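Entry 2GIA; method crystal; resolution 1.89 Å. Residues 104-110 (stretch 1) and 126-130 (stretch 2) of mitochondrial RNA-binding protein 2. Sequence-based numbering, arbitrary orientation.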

# COMPACT_ATOMS: atom_id res chain seq x y z
N ARG D 104 -12.97 12.87 -1.51
CA ARG D 104 -12.86 14.35 -1.44
C ARG D 104 -11.89 14.81 -0.37
O ARG D 104 -11.20 15.80 -0.56
CB ARG D 104 -14.23 15.01 -1.17
CG ARG D 104 -15.19 14.83 -2.38
CD ARG D 104 -16.55 15.49 -2.12
NE ARG D 104 -17.46 15.32 -3.24
CZ ARG D 104 -17.61 16.19 -4.25
NH1 ARG D 104 -16.91 17.33 -4.30
NH2 ARG D 104 -18.49 15.92 -5.21
N PHE D 105 -11.86 14.10 0.76
CA PHE D 105 -10.88 14.39 1.80
C PHE D 105 -9.50 14.00 1.27
O PHE D 105 -8.54 14.73 1.46
CB PHE D 105 -11.19 13.59 3.07
CG PHE D 105 -12.13 14.33 4.02
CD1 PHE D 105 -11.62 14.99 5.13
CD2 PHE D 105 -13.50 14.37 3.78
CE1 PHE D 105 -12.50 15.70 6.01
CE2 PHE D 105 -14.38 15.07 4.64
CZ PHE D 105 -13.87 15.73 5.74
N LEU D 106 -9.40 12.84 0.61
CA LEU D 106 -8.11 12.41 0.08
C LEU D 106 -7.59 13.45 -0.90
O LEU D 106 -6.38 13.75 -0.94
CB LEU D 106 -8.22 11.00 -0.61
CG LEU D 106 -8.28 9.87 0.44
CD1 LEU D 106 -8.70 8.55 -0.25
CD2 LEU D 106 -6.91 9.69 1.14
N ALA D 107 -8.50 14.01 -1.71
CA ALA D 107 -8.06 14.99 -2.68
C ALA D 107 -7.39 16.20 -2.00
O ALA D 107 -6.44 16.76 -2.55
CB ALA D 107 -9.23 15.45 -3.58
N VAL D 108 -7.85 16.57 -0.81
CA VAL D 108 -7.25 17.69 -0.09
C VAL D 108 -5.89 17.25 0.48
O VAL D 108 -4.89 17.94 0.30
CB VAL D 108 -8.19 18.21 1.04
CG1 VAL D 108 -7.45 19.26 1.92
CG2 VAL D 108 -9.47 18.85 0.40
N LEU D 109 -5.85 16.09 1.13
CA LEU D 109 -4.61 15.58 1.72
C LEU D 109 -3.52 15.38 0.66
O LEU D 109 -2.35 15.57 0.92
CB LEU D 109 -4.88 14.22 2.42
CG LEU D 109 -5.81 14.35 3.65
CD1 LEU D 109 -6.45 13.02 4.09
CD2 LEU D 109 -4.97 14.89 4.78
N GLU D 110 -3.92 15.03 -0.55
CA GLU D 110 -2.94 14.75 -1.60
C GLU D 110 -2.60 15.97 -2.44
O GLU D 110 -1.86 15.85 -3.40
CB GLU D 110 -3.42 13.55 -2.48
CG GLU D 110 -3.50 12.24 -1.68
CD GLU D 110 -4.19 11.14 -2.45
OE1 GLU D 110 -4.28 11.26 -3.68
OE2 GLU D 110 -4.64 10.15 -1.83
N THR D 126 -15.61 22.18 7.08
CA THR D 126 -14.64 22.29 5.99
C THR D 126 -13.32 21.63 6.43
O THR D 126 -13.00 21.58 7.64
CB THR D 126 -14.29 23.78 5.59
OG1 THR D 126 -13.51 24.40 6.62
CG2 THR D 126 -15.57 24.57 5.31
N PHE D 127 -12.55 21.13 5.45
CA PHE D 127 -11.26 20.52 5.72
C PHE D 127 -10.38 21.17 4.67
O PHE D 127 -10.62 21.02 3.48
CB PHE D 127 -11.31 18.98 5.52
CG PHE D 127 -10.03 18.29 5.87
CD1 PHE D 127 -9.70 18.05 7.21
CD2 PHE D 127 -9.14 17.91 4.87
CE1 PHE D 127 -8.48 17.44 7.56
CE2 PHE D 127 -7.93 17.30 5.20
CZ PHE D 127 -7.59 17.07 6.56
N THR D 128 -9.33 21.85 5.12
CA THR D 128 -8.47 22.58 4.23
C THR D 128 -7.04 22.52 4.70
O THR D 128 -6.77 22.17 5.86
CB THR D 128 -8.91 24.07 4.26
OG1 THR D 128 -8.80 24.53 5.61
CG2 THR D 128 -10.38 24.21 3.87
N PRO D 129 -6.09 22.85 3.82
CA PRO D 129 -4.68 22.84 4.21
C PRO D 129 -4.47 24.03 5.16
O PRO D 129 -5.18 25.04 5.08
CB PRO D 129 -3.92 23.09 2.90
CG PRO D 129 -4.90 22.89 1.83
CD PRO D 129 -6.27 23.04 2.37
N ASN D 130 -3.52 23.90 6.07
CA ASN D 130 -3.24 24.99 6.99
C ASN D 130 -2.01 25.71 6.44
O ASN D 130 -0.94 25.12 6.31
CB ASN D 130 -2.96 24.48 8.40
CG ASN D 130 -2.66 25.61 9.37
OD1 ASN D 130 -2.28 26.70 8.94
ND2 ASN D 130 -2.82 25.35 10.67

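F127 is the centre of this contact. Its CA-to-CB bond points toward the helix, and its t rotamer (chi1 -176°) sets the ring against F105, V108 and L109. All three are buried, as is F127 itself.

F105 approaches from the helix with its CA-to-CB bond sideways, but its ring reaches across. F105 CE1 lies 3.5 Å from F127 CB. The two ring centroids are 5.1 Å apart and the planes meet at 40°, so the aromatic pair is oblique. F105 CD1 sits over one face of the F127 ring. The CA-to-CB bond of L109 is also sideways, and the end of its side chain comes nearer. L109 CD2 meets the edge of the F127 ring, 3.8 Å from F127 CE2. The CA-to-CB bond of V108 points toward the strand, and V108 CG1 lies 3.7 Å from F127 CD2. These contacts are van der Waals packing between carbon surfaces, kept from water by burial.

V108 carries the contact outward. V108 CG1 lies 4.0 Å from P129 CD, an apolar touch at a partly exposed residue. V108 CG1 also lies 4.2 Å from T128 CA, so the methyl rests against the strand backbone as well.

Helix 104-109 and the strand run nearly parallel, with axes 19° apart and a closest approach of 8.5 Å. That gap is filled by side chains. No hydrogen bond joins the two stretches. Within stretch 1, L109 N donates to F105 O at 3.0 Å. E110 N, just past the helix end, donates to L106 O at 2.8 Å.

The polar side chains lie outside this packing. The CA-to-CB bonds of T126 and T128 point away from the helix, as strand neighbours of F127 on the alternate side. R104 and E110 make no contact across the pair. E110 OE2 and N130 ND2 are hydrogen-bonded elsewhere in the structure.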